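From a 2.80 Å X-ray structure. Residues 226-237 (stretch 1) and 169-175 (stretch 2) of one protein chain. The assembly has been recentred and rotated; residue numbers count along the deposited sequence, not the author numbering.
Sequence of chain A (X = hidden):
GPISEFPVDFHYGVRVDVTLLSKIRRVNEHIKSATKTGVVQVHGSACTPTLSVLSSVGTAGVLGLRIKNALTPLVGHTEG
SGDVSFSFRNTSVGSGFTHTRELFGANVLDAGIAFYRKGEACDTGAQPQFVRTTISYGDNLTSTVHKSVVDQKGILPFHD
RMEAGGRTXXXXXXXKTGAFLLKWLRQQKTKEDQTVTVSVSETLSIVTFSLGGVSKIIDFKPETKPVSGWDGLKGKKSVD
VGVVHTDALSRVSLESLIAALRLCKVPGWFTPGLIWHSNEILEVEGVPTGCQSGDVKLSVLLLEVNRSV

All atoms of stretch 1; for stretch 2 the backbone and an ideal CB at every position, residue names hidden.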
# COMPACT_ATOMS: atom_id res chain seq x y z
N PRO A 226 -10.37 15.17 -45.20
CA PRO A 226 -10.00 15.99 -44.04
C PRO A 226 -10.73 15.49 -42.80
O PRO A 226 -11.96 15.51 -42.76
CB PRO A 226 -10.48 17.40 -44.44
CG PRO A 226 -10.62 17.35 -45.94
CD PRO A 226 -11.10 15.96 -46.21
N VAL A 227 -9.98 15.04 -41.80
CA VAL A 227 -10.57 14.51 -40.57
C VAL A 227 -10.26 15.35 -39.31
O VAL A 227 -9.41 16.24 -39.33
CB VAL A 227 -10.16 13.02 -40.33
CG1 VAL A 227 -10.65 12.15 -41.49
CG2 VAL A 227 -8.65 12.88 -40.14
N SER A 228 -10.96 15.06 -38.22
CA SER A 228 -10.75 15.79 -36.97
C SER A 228 -10.71 14.80 -35.81
O SER A 228 -11.55 13.91 -35.71
CB SER A 228 -11.86 16.83 -36.74
OG SER A 228 -13.12 16.21 -36.63
N GLY A 229 -9.72 14.97 -34.94
CA GLY A 229 -9.56 14.07 -33.81
C GLY A 229 -9.22 12.72 -34.40
O GLY A 229 -8.50 12.65 -35.39
N TRP A 230 -9.74 11.66 -33.80
CA TRP A 230 -9.46 10.32 -34.29
C TRP A 230 -10.54 9.70 -35.17
O TRP A 230 -10.25 8.78 -35.94
CB TRP A 230 -9.11 9.38 -33.14
CG TRP A 230 -7.93 9.82 -32.33
CD1 TRP A 230 -7.94 10.40 -31.10
CD2 TRP A 230 -6.55 9.72 -32.71
NE1 TRP A 230 -6.67 10.66 -30.68
CE2 TRP A 230 -5.79 10.26 -31.65
CE3 TRP A 230 -5.88 9.23 -33.84
CZ2 TRP A 230 -4.40 10.32 -31.69
CZ3 TRP A 230 -4.50 9.30 -33.87
CH2 TRP A 230 -3.77 9.84 -32.80
N ASP A 231 -11.77 10.19 -35.07
CA ASP A 231 -12.88 9.64 -35.88
C ASP A 231 -12.49 9.67 -37.36
O ASP A 231 -12.01 10.70 -37.86
CB ASP A 231 -14.18 10.39 -35.61
CG ASP A 231 -14.64 10.25 -34.16
OD1 ASP A 231 -14.21 9.30 -33.47
OD2 ASP A 231 -15.44 11.09 -33.69
N GLY A 232 -12.69 8.56 -38.06
CA GLY A 232 -12.32 8.49 -39.48
C GLY A 232 -10.86 8.08 -39.69
O GLY A 232 -10.20 8.54 -40.63
N LEU A 233 -10.38 7.20 -38.81
CA LEU A 233 -9.03 6.63 -38.82
C LEU A 233 -9.08 5.33 -37.99
O LEU A 233 -8.07 4.94 -37.39
CB LEU A 233 -8.00 7.58 -38.18
CG LEU A 233 -7.50 8.95 -38.66
CD1 LEU A 233 -6.57 9.56 -37.64
CD2 LEU A 233 -6.77 8.87 -39.98
N LYS A 234 -10.25 4.67 -37.96
CA LYS A 234 -10.43 3.44 -37.17
C LYS A 234 -11.29 2.37 -37.85
O LYS A 234 -12.49 2.29 -37.57
CB LYS A 234 -11.12 3.78 -35.85
CG LYS A 234 -10.54 4.92 -35.05
CD LYS A 234 -11.49 5.15 -33.90
CE LYS A 234 -11.15 6.37 -33.10
NZ LYS A 234 -12.16 6.53 -32.02
N GLY A 235 -10.72 1.54 -38.73
CA GLY A 235 -9.32 1.62 -39.10
C GLY A 235 -8.33 0.60 -38.55
O GLY A 235 -8.03 -0.39 -39.22
N LYS A 236 -7.84 0.86 -37.32
CA LYS A 236 -6.80 0.00 -36.69
C LYS A 236 -7.06 -1.52 -36.55
O LYS A 236 -6.95 -2.11 -35.47
CB LYS A 236 -6.16 0.64 -35.42
CG LYS A 236 -6.96 0.67 -34.09
CD LYS A 236 -8.22 1.52 -34.07
CE LYS A 236 -8.84 1.48 -32.68
NZ LYS A 236 -10.09 2.28 -32.58
N LYS A 237 -7.40 -2.13 -37.67
CA LYS A 237 -7.67 -3.56 -37.70
C LYS A 237 -6.35 -4.26 -38.04
O LYS A 237 -5.90 -5.11 -37.27
CB LYS A 237 -8.87 -3.88 -38.63
CG LYS A 237 -8.71 -3.57 -40.12
CD LYS A 237 -10.08 -3.38 -40.81
CE LYS A 237 -11.12 -4.50 -40.58
NZ LYS A 237 -10.78 -5.84 -41.11
N UNK A 169 -0.71 16.93 -37.26
CA UNK A 169 -0.02 15.74 -37.70
C UNK A 169 -0.28 14.67 -36.65
O UNK A 169 0.14 14.81 -35.50
CB UNK A 169 1.48 15.99 -37.90
N UNK A 170 -0.98 13.61 -37.02
CA UNK A 170 -1.27 12.55 -36.07
C UNK A 170 -1.12 11.19 -36.71
O UNK A 170 -1.27 11.04 -37.92
CB UNK A 170 -2.68 12.71 -35.50
N UNK A 171 -0.82 10.20 -35.87
CA UNK A 171 -0.59 8.81 -36.27
C UNK A 171 -1.30 7.79 -35.38
O UNK A 171 -1.28 7.92 -34.15
CB UNK A 171 0.91 8.52 -36.27
N UNK A 172 -1.91 6.77 -36.01
CA UNK A 172 -2.59 5.69 -35.28
C UNK A 172 -2.11 4.34 -35.80
O UNK A 172 -2.41 3.95 -36.94
CB UNK A 172 -4.11 5.81 -35.42
N UNK A 173 -1.36 3.63 -34.96
CA UNK A 173 -0.80 2.34 -35.37
C UNK A 173 -1.66 1.23 -34.85
O UNK A 173 -2.25 1.36 -33.78
CB UNK A 173 0.64 2.17 -34.88
N UNK A 174 -1.73 0.13 -35.61
CA UNK A 174 -2.50 -1.03 -35.19
C UNK A 174 -1.78 -1.78 -34.06
O UNK A 174 -0.65 -1.45 -33.70
CB UNK A 174 -2.74 -1.96 -36.38
N UNK A 175 -2.45 -2.78 -33.50
CA UNK A 175 -1.90 -3.60 -32.42
C UNK A 175 -0.56 -4.20 -32.78
O UNK A 175 0.42 -3.99 -32.07
CB UNK A 175 -2.88 -4.72 -32.05

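Position 169 has extended backbone angles (phi/psi -85/115), and nothing of stretch 1 lies close to its ideal CB. Stretch 1 therefore sets no requirement, and many residues would fit. The deposited residue is Thr 169, whose side chain is out of reach of stretch 1.

Position 170 is a strand residue (-139/154) whose CA-to-CB bond points toward stretch 1. The ideal CB is 4.1 Å from Trp 230 CH2 and 5.4 Å from Leu 233 CD1, and beyond it lie the indole, the carbonyl oxygen of Gly 229 and the methyl groups of Val 227. A long, flexible chain would suit this course: methionine for its apolar part, lysine, arginine or glutamine if a polar end is to travel on. The residue is Arg 170. Its chi angles of 73°, -171°, 75° and 88° lay the aliphatic part over one face of the indole, with Arg 170 CD 4.2 Å from the centroid of the Trp 230 six-membered ring and 18° off the ring normal, a CH-pi contact. Arg 170 CD is also 3.3 Å from Gly 229 O and 4.1 Å from Leu 233 CD1. Gly 229 O lies over one face of the guanidinium, which is not the placement of an in-plane NH acceptor, and no hydrogen bond links the stretches. Val 227 CG2 sits at the guanidinium edge, 3.6 Å from Arg 170 NH1.

At position 171 the CA-to-CB bond turns away, as strand alternation (-135/137) predicts, so stretch 1 does not select the side chain and many would fit. The backbone still takes part: the position's carbonyl O is 3.4 Å from Trp 230 CH2, at the ring edge. The residue is Leu 171, whose side chain makes no close contact with stretch 1.

Position 172 points toward stretch 1 again. Its ideal CB is 3.8 Å from Trp 230 CZ3 and 4.5 Å from Leu 233 O, with the aliphatic chains of Lys 234 and Lys 236 farther out. A medium-sized apolar side chain, such as leucine, isoleucine or methionine, would suit. Leu 172, with chi1 -177° (t) and chi2 57° (p), packs its CB against the indole. Its CD2 methyl meets both lysine chains, with Leu 172 CD2 3.9 Å from Lys 236 CD and 4.2 Å from Lys 234 CG, and comes within 3.1 Å of Leu 233 O, a tight contact.

Position 173 (-98/148) points away; many side chains would fit. It is Leu 173, with chi1 between wells at -34°.

Position 174 points toward stretch 1. The ideal CB is 4.3 Å from Lys 236 O and 4.5 Å from Lys 237 O, and the position is an N-cap, so serine, threonine, aspartate or another small residue would be reasonable. The deposited Cys 174 (chi1 57°, p) places its CB 4.4 Å from Lys 236 CB.

Position 175 begins the helix (-55/-56); an ideal CB would have room, so glycine is not required. Gly 175 is deposited.

Stretch 2 (169-175) TRLLLCG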
# COMPACT_ATOMS: atom_id res chain seq x y z
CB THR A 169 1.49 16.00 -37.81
OG1 THR A 169 1.73 17.00 -38.81
CG2 THR A 169 2.24 14.75 -38.19
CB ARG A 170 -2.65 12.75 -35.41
CG ARG A 170 -3.87 12.47 -36.27
CD ARG A 170 -5.17 12.89 -35.62
NE ARG A 170 -5.36 14.34 -35.63
CZ ARG A 170 -5.94 15.02 -36.63
NH1 ARG A 170 -6.40 14.40 -37.71
NH2 ARG A 170 -6.07 16.34 -36.56
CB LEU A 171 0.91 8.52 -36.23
CG LEU A 171 1.39 7.11 -36.54
CD1 LEU A 171 1.14 6.73 -38.00
CD2 LEU A 171 2.86 6.97 -36.21
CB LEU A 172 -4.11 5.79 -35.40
CG LEU A 172 -4.86 4.72 -34.60
CD1 LEU A 172 -4.50 4.74 -33.12
CD2 LEU A 172 -6.35 4.88 -34.77
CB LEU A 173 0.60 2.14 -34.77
CG LEU A 173 1.52 3.34 -34.59
CD1 LEU A 173 1.09 4.07 -33.25
CD2 LEU A 173 2.99 2.91 -34.51
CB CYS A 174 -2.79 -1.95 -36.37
SG CYS A 174 -1.34 -2.59 -37.29
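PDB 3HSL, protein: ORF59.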